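C alpha-dehydrogenase (Sphingobium sp. SYK-6, PDB 4YAG) oxidises the C-alpha alcohol of lignin-derived beta-aryl ethers with NAD(+), as a short-chain dehydrogenase/reductase of the beta-aryl ether cleavage pathway. Local coordinates at the interface of chains A and B. Sequence-based numbering; all coordinates share one arbitrary frame. Chains: chain A/B, C alpha-dehydrogenase.

Contact 1: the interface of chains A and B. Residues chain A 147, 159-160, 163-164, 167, 262; chain B 163-164, 166-167.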
loop_
_atom_site.group_PDB
_atom_site.type_symbol
_atom_site.label_atom_id
_atom_site.label_comp_id
_atom_site.label_asym_id
_atom_site.label_seq_id
_atom_site.Cartn_x
_atom_site.Cartn_y
_atom_site.Cartn_z
ATOM N N GLY A 147 6.963 0.108 8.249
ATOM C CA GLY A 147 5.626 0.383 7.778
ATOM C C GLY A 147 4.828 1.172 8.787
ATOM O O GLY A 147 3.693 1.550 8.497
ATOM N N ALA A 159 8.689 1.451 2.625
ATOM C CA ALA A 159 7.746 1.829 3.668
ATOM C C ALA A 159 6.299 1.781 3.205
ATOM O O ALA A 159 5.416 1.347 3.941
ATOM C CB ALA A 159 8.062 3.199 4.169
ATOM N N THR A 160 6.064 2.279 1.998
ATOM C CA THR A 160 4.728 2.347 1.430
ATOM C C THR A 160 4.108 0.954 1.336
ATOM O O THR A 160 2.977 0.724 1.728
ATOM C CB THR A 160 4.769 3.042 0.043
ATOM O OG1 THR A 160 5.192 4.408 0.194
ATOM C CG2 THR A 160 3.421 3.033 -0.650
ATOM N N ALA A 163 3.560 -0.603 5.012
ATOM C CA ALA A 163 2.370 -0.061 5.670
ATOM C C ALA A 163 1.108 -0.734 5.153
ATOM O O ALA A 163 0.191 -1.073 5.908
ATOM C CB ALA A 163 2.281 1.432 5.447
ATOM N N ALA A 164 1.061 -0.930 3.841
ATOM C CA ALA A 164 -0.076 -1.583 3.218
ATOM C C ALA A 164 -0.254 -3.016 3.727
ATOM O O ALA A 164 -1.372 -3.469 3.906
ATOM C CB ALA A 164 0.050 -1.579 1.711
ATOM N N THR A 167 -2.054 -3.011 7.111
ATOM C CA THR A 167 -3.489 -2.756 6.967
ATOM C C THR A 167 -4.193 -3.944 6.308
ATOM O O THR A 167 -5.282 -4.324 6.710
ATOM C CB THR A 167 -3.703 -1.473 6.174
ATOM O OG1 THR A 167 -3.103 -0.396 6.906
ATOM C CG2 THR A 167 -5.189 -1.178 5.953
ATOM N N ARG A 262 4.461 9.967 15.878
ATOM C CA ARG A 262 3.663 9.895 14.646
ATOM C C ARG A 262 2.170 9.798 14.976
ATOM O O ARG A 262 1.338 10.534 14.429
ATOM C CB ARG A 262 4.079 8.683 13.805
ATOM C CG ARG A 262 3.339 8.580 12.491
ATOM C CD ARG A 262 3.512 7.253 11.792
ATOM N NE ARG A 262 2.638 7.248 10.636
ATOM C CZ ARG A 262 1.962 6.210 10.176
ATOM N NH1 ARG A 262 2.103 5.006 10.710
ATOM N NH2 ARG A 262 1.150 6.389 9.144
ATOM N N ALA B 163 -4.002 3.322 3.273
ATOM C CA ALA B 163 -2.924 3.315 4.273
ATOM C C ALA B 163 -1.587 3.574 3.570
ATOM O O ALA B 163 -0.731 4.315 4.074
ATOM C CB ALA B 163 -2.871 1.980 5.011
ATOM N N ALA B 164 -1.405 2.980 2.399
ATOM C CA ALA B 164 -0.185 3.172 1.615
ATOM C C ALA B 164 -0.017 4.636 1.203
ATOM O O ALA B 164 1.093 5.151 1.181
ATOM C CB ALA B 164 -0.172 2.254 0.399
ATOM N N ILE B 166 -1.020 7.301 2.836
ATOM C CA ILE B 166 -0.587 8.061 4.001
ATOM C C ILE B 166 0.930 7.934 4.125
ATOM O O ILE B 166 1.654 8.926 4.238
ATOM C CB ILE B 166 -1.312 7.584 5.296
ATOM C CG1 ILE B 166 -2.809 7.884 5.185
ATOM C CG2 ILE B 166 -0.683 8.217 6.547
ATOM C CD1 ILE B 166 -3.676 7.281 6.291
ATOM N N THR B 167 1.426 6.695 4.096
ATOM C CA THR B 167 2.853 6.456 4.251
ATOM C C THR B 167 3.669 7.027 3.090
ATOM O O THR B 167 4.770 7.571 3.297
ATOM C CB THR B 167 3.103 4.943 4.425
ATOM O OG1 THR B 167 2.399 4.526 5.595
ATOM C CG2 THR B 167 4.565 4.650 4.562
HETATM O O HOH W 1 0.002 4.389 7.228
#
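A helix-against-helix interface joins A:Ala163 and A:Thr167 to B:Thr167 and B:Ala163, bringing helix 156-177 of one subunit against its two-fold mate and so probably forming the dimer's central seam. The alanine methyl of each chain meets the threonine of the other: A:Ala163 CB lies 3.7 Å from B:Thr167 CB, and the reciprocal pair repeats this. Short side chains suit a seam where two helix backbones come so near. Near the axis the methyls of A:Ala164 and B:Ala164 face each other, their CB atoms 4.1 Å apart. B:Thr167 turns CG2 anti to its backbone N, which lays this methyl 3.8 Å from A:Ala159 CB and leaves the hydroxyl beside the backbone N (chi1 -60°). There OG1 bonds weakly to the carbonyl of B:Ala163 and meets a water at 2.9 Å. That water also touches B:Ala163 O and lies 3.0 Å from A:Arg262 NH2, a guanidinium nitrogen. The long, extended arginine can thus reach from helix 256-268 to the seam, where B:Ile166 CG2 meets the guanidinium edge in plane, 3.7 Å from NH2. Helix 156-177 also contributes the family's catalytic tyrosine and lysine, A:Tyr158 and A:Lys162, so the seam probably helps steady the active-site helix.

Contact 2: the interface of chains A and B. Residues chain A 131, 171-172, 174-176; chain B 100-101, 152-153.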
loop_
_atom_site.group_PDB
_atom_site.type_symbol
_atom_site.label_atom_id
_atom_site.label_comp_id
_atom_site.label_asym_id
_atom_site.label_seq_id
_atom_site.Cartn_x
_atom_site.Cartn_y
_atom_site.Cartn_z
ATOM N N ARG A 131 -9.896 -22.513 3.362
ATOM C CA ARG A 131 -11.293 -22.479 3.766
ATOM C C ARG A 131 -11.986 -23.799 3.437
ATOM O O ARG A 131 -12.707 -24.358 4.266
ATOM C CB ARG A 131 -12.029 -21.352 3.074
ATOM C CG ARG A 131 -11.485 -19.958 3.313
ATOM C CD ARG A 131 -12.383 -18.986 2.580
ATOM N NE ARG A 131 -11.882 -17.620 2.472
ATOM C CZ ARG A 131 -12.114 -16.650 3.361
ATOM N NH1 ARG A 131 -12.839 -16.894 4.450
ATOM N NH2 ARG A 131 -11.640 -15.434 3.141
ATOM N N THR A 171 -7.371 -5.954 7.939
ATOM C CA THR A 171 -8.671 -5.964 7.293
ATOM C C THR A 171 -9.156 -7.358 6.963
ATOM O O THR A 171 -10.366 -7.606 7.013
ATOM C CB THR A 171 -8.680 -5.084 6.024
ATOM O OG1 THR A 171 -7.829 -5.655 5.007
ATOM C CG2 THR A 171 -8.250 -3.675 6.379
ATOM N N ILE A 172 -8.255 -8.279 6.630
ATOM C CA ILE A 172 -8.704 -9.623 6.273
ATOM C C ILE A 172 -9.107 -10.459 7.486
ATOM O O ILE A 172 -9.706 -11.516 7.316
ATOM C CB ILE A 172 -7.658 -10.427 5.450
ATOM C CG1 ILE A 172 -6.421 -10.733 6.288
ATOM C CG2 ILE A 172 -7.308 -9.686 4.154
ATOM C CD1 ILE A 172 -5.390 -11.586 5.566
ATOM N N ASP A 174 -11.405 -10.528 9.862
ATOM C CA ASP A 174 -12.757 -11.008 10.102
ATOM C C ASP A 174 -13.203 -12.009 9.033
ATOM O O ASP A 174 -13.918 -12.963 9.332
ATOM C CB ASP A 174 -13.768 -9.861 10.239
ATOM C CG ASP A 174 -13.990 -9.111 8.943
ATOM O OD1 ASP A 174 -13.265 -8.137 8.705
ATOM O OD2 ASP A 174 -14.909 -9.475 8.170
ATOM N N SER A 175 -12.777 -11.796 7.791
ATOM C CA SER A 175 -13.128 -12.751 6.734
ATOM C C SER A 175 -12.486 -14.104 6.998
ATOM O O SER A 175 -13.135 -15.158 6.876
ATOM C CB SER A 175 -12.693 -12.253 5.357
ATOM O OG SER A 175 -13.050 -13.208 4.362
ATOM N N MET A 176 -11.202 -14.097 7.342
ATOM C CA MET A 176 -10.502 -15.362 7.566
ATOM C C MET A 176 -11.074 -16.092 8.772
ATOM O O MET A 176 -11.173 -17.322 8.788
ATOM C CB MET A 176 -9.008 -15.112 7.743
ATOM C CG MET A 176 -8.349 -14.533 6.496
ATOM S SD MET A 176 -8.517 -15.649 5.062
ATOM C CE MET A 176 -8.189 -14.513 3.721
ATOM N N PHE B 100 -15.344 -9.926 0.716
ATOM C CA PHE B 100 -13.947 -10.227 0.474
ATOM C C PHE B 100 -13.752 -11.490 -0.361
ATOM O O PHE B 100 -12.877 -11.525 -1.230
ATOM C CB PHE B 100 -13.188 -10.350 1.792
ATOM C CG PHE B 100 -11.719 -10.550 1.605
ATOM C CD1 PHE B 100 -10.892 -9.480 1.374
ATOM C CD2 PHE B 100 -11.179 -11.814 1.590
ATOM C CE1 PHE B 100 -9.535 -9.665 1.179
ATOM C CE2 PHE B 100 -9.836 -12.004 1.383
ATOM C CZ PHE B 100 -9.020 -10.941 1.175
ATOM N N LYS B 101 -14.568 -12.515 -0.115
ATOM C CA LYS B 101 -14.416 -13.767 -0.852
ATOM C C LYS B 101 -14.805 -13.621 -2.323
ATOM O O LYS B 101 -14.394 -14.423 -3.162
ATOM C CB LYS B 101 -15.210 -14.889 -0.185
ATOM C CG LYS B 101 -14.741 -15.179 1.233
ATOM C CD LYS B 101 -15.406 -16.423 1.824
ATOM C CE LYS B 101 -16.916 -16.283 1.896
ATOM N NZ LYS B 101 -17.358 -15.220 2.848
ATOM N N PRO B 152 -13.070 -3.386 8.333
ATOM C CA PRO B 152 -13.490 -4.764 8.065
ATOM C C PRO B 152 -13.098 -5.232 6.667
ATOM O O PRO B 152 -12.695 -4.438 5.819
ATOM C CB PRO B 152 -15.004 -4.674 8.178
ATOM C CG PRO B 152 -15.331 -3.319 7.731
ATOM C CD PRO B 152 -14.187 -2.447 8.201
ATOM N N SER B 153 -13.219 -6.534 6.431
ATOM C CA SER B 153 -12.713 -7.127 5.214
ATOM C C SER B 153 -13.433 -6.679 3.948
ATOM O O SER B 153 -12.841 -6.708 2.880
ATOM C CB SER B 153 -12.770 -8.658 5.333
ATOM O OG SER B 153 -14.109 -9.040 5.481
HETATM O O HOH W 2 -16.497 -7.298 6.414
#
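The C-terminal half of helix 156-177 in chain A docks on two 3-10 turns of chain B, 153-155 and 100-102, where A:Asp174 meets B:Ser153 and A:Ser175 meets B:Phe100. The carboxylate takes two hydrogen bonds from one serine: B:Ser153 N gives its N-H to the syn lone pair of OD1 at 2.8 Å, and the hydroxyl OG gives to OD2 at 2.8 Å, on the syn side but 33° out of the carboxylate plane. The aspartate's CG, between its backbone N and carbonyl carbon (chi1 68°), points the carboxylate at both donors, which an acid's paired oxygens suit; a water joins OD2 to OG. A:Arg131 grips A:Ser175 end-on, NH1 to the carbonyl O at 3.0 Å and NH2 to OG at 2.9 Å. The guanidinium offers a face to B:Lys101, whose CD sits 3.6 Å above its centre; the lysine's bent chain probably keeps its ammonium off the like charge. A:Ser175 OG lies 3.6 Å from B:Phe100 CD2, and the ring's far end reaches A:Ile172 CG2 (3.7 Å from CZ) and A:Met176 CE (3.8 Å from CE2). The contact sits at the outer end of helix 156-177 beside helix 105-133, the long helices through which SDR subunits commonly pair.

Contact 3: the interface of chains A and B. Residues chain A 145, 148, 187, 250, 259, 263; chain B 266-267, 269-270.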
loop_
_atom_site.group_PDB
_atom_site.type_symbol
_atom_site.label_atom_id
_atom_site.label_comp_id
_atom_site.label_asym_id
_atom_site.label_seq_id
_atom_site.Cartn_x
_atom_site.Cartn_y
_atom_site.Cartn_z
ATOM N N LEU A 145 8.659 -2.789 10.882
ATOM C CA LEU A 145 8.407 -1.593 11.669
ATOM C C LEU A 145 8.560 -0.349 10.788
ATOM O O LEU A 145 8.039 0.714 11.115
ATOM C CB LEU A 145 9.321 -1.528 12.879
ATOM C CG LEU A 145 8.923 -2.487 13.994
ATOM C CD1 LEU A 145 10.006 -2.583 15.083
ATOM C CD2 LEU A 145 7.616 -2.073 14.618
ATOM N N LEU A 148 5.426 1.445 9.941
ATOM C CA LEU A 148 4.722 2.087 11.051
ATOM C C LEU A 148 5.406 3.367 11.533
ATOM O O LEU A 148 4.755 4.397 11.704
ATOM C CB LEU A 148 4.633 1.099 12.211
ATOM C CG LEU A 148 3.457 1.180 13.147
ATOM C CD1 LEU A 148 2.159 0.962 12.352
ATOM C CD2 LEU A 148 3.636 0.118 14.238
ATOM N N MET A 187 6.150 -7.493 12.332
ATOM C CA MET A 187 6.802 -6.214 12.106
ATOM C C MET A 187 8.188 -6.236 12.723
ATOM O O MET A 187 8.354 -5.946 13.912
ATOM C CB MET A 187 5.940 -5.086 12.685
ATOM C CG MET A 187 4.620 -4.973 11.952
ATOM S SD MET A 187 3.399 -3.950 12.812
ATOM C CE MET A 187 3.011 -4.992 14.190
ATOM N N SER A 250 5.743 -7.554 17.066
ATOM C CA SER A 250 6.888 -6.688 16.790
ATOM C C SER A 250 8.095 -7.274 17.491
ATOM O O SER A 250 8.009 -7.739 18.618
ATOM C CB SER A 250 6.663 -5.251 17.285
ATOM O OG SER A 250 5.542 -4.654 16.627
ATOM N N CYS A 259 7.123 6.066 16.947
ATOM C CA CYS A 259 5.762 5.742 16.551
ATOM C C CYS A 259 4.774 6.575 17.359
ATOM O O CYS A 259 3.811 7.109 16.806
ATOM C CB CYS A 259 5.456 4.261 16.763
ATOM S SG CYS A 259 6.237 3.145 15.538
ATOM N N PHE A 263 1.838 8.867 15.857
ATOM C CA PHE A 263 0.449 8.648 16.250
ATOM C C PHE A 263 -0.152 9.920 16.857
ATOM O O PHE A 263 -1.279 10.300 16.556
ATOM C CB PHE A 263 0.363 7.503 17.258
ATOM C CG PHE A 263 0.808 6.170 16.719
ATOM C CD1 PHE A 263 0.834 5.913 15.349
ATOM C CD2 PHE A 263 1.158 5.144 17.585
ATOM C CE1 PHE A 263 1.250 4.683 14.873
ATOM C CE2 PHE A 263 1.551 3.917 17.112
ATOM C CZ PHE A 263 1.598 3.683 15.767
ATOM N N LEU B 266 -0.811 -1.711 18.661
ATOM C CA LEU B 266 0.472 -1.761 17.972
ATOM C C LEU B 266 1.634 -1.538 18.956
ATOM O O LEU B 266 2.611 -2.282 18.945
ATOM C CB LEU B 266 0.522 -0.727 16.851
ATOM C CG LEU B 266 -0.343 -1.028 15.624
ATOM C CD1 LEU B 266 -0.567 0.236 14.825
ATOM C CD2 LEU B 266 0.276 -2.130 14.776
ATOM N N LEU B 267 1.526 -0.528 19.799
ATOM C CA LEU B 267 2.581 -0.259 20.771
ATOM C C LEU B 267 2.710 -1.456 21.724
ATOM O O LEU B 267 3.815 -1.858 22.101
ATOM C CB LEU B 267 2.282 1.028 21.530
ATOM C CG LEU B 267 2.326 2.317 20.708
ATOM C CD1 LEU B 267 1.770 3.495 21.507
ATOM C CD2 LEU B 267 3.744 2.629 20.232
ATOM N N SER B 269 2.374 -4.488 21.175
ATOM C CA SER B 269 3.071 -5.612 20.542
ATOM C C SER B 269 4.595 -5.460 20.609
ATOM O O SER B 269 5.334 -6.401 20.273
ATOM C CB SER B 269 2.636 -5.773 19.075
ATOM O OG SER B 269 3.221 -4.808 18.201
ATOM N N MET B 270 5.060 -4.275 20.988
ATOM C CA MET B 270 6.492 -4.010 21.032
ATOM C C MET B 270 7.055 -4.381 22.398
ATOM O O MET B 270 6.517 -3.954 23.411
ATOM C CB MET B 270 6.741 -2.529 20.750
ATOM C CG MET B 270 6.294 -2.131 19.363
ATOM S SD MET B 270 6.443 -0.364 19.109
ATOM C CE MET B 270 5.607 -0.169 17.551
HETATM O O HOH W 3 4.875 -8.875 19.822
#
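Apolar packing joins A:Leu148 to B:Leu266 and B:Met270, where the end of helix 256-268 and the following loop of chain B pack against chain A. The branched tips of the leucines meet, A:Leu148 CD1 to B:Leu266 CD1 at 3.8 Å, while the other B:Leu266 methyl, CD2, faces A:Met187 CE. B:Met270 is extended beyond CG (chi2 174°, chi3 -171°), which carries its methyl CE to a site lined by A:Leu145, A:Leu148 and A:Cys259; CE lies 3.9 Å from A:Cys259 SG. A long, flexible thioether suits a site bounded by such varied apolar groups. A:Phe263 and B:Leu267 run past each other in opposite directions, with ring atom CE2 4.0 Å from the leucine CG. The polar contact is between serines: A:Ser250 OG and B:Ser269 OG share a hydrogen bond of 2.8 Å, and the coordinates do not show which serine donates. B:Ser269 OG also donates to B:Leu266 O at 2.7 Å, capping the end of its own helix; if that hydrogen is spent there, A:Ser250 OG would be the donor across. A water reinforces the join, 2.6 Å from B:Ser269 O and 3.2 Å from A:Ser250 N, beside a weak direct bond. The contact probably anchors the C-terminal segment of one subunit on the other.

Contact 1 and contact 3 are neighbours, the centres of their C-alpha atoms about 12 Å apart, while contact 2 lies about 20 Å from contact 1 and about 22 Å from contact 3. Helix 156-177 links contact 1, through its earlier turns, to contact 2, through its later ones. Neighbouring residues of helix 256-268 serve contacts 1 and 3, and the 3-10 turn 145-147 also touches both. By two-fold symmetry each contact has a twin. The shared helices suggest one extended interface, from a helix-paired middle to an Asp-Ser clasp at one end and a mainly apolar C-terminal patch at the other, consistent with a stable dimer.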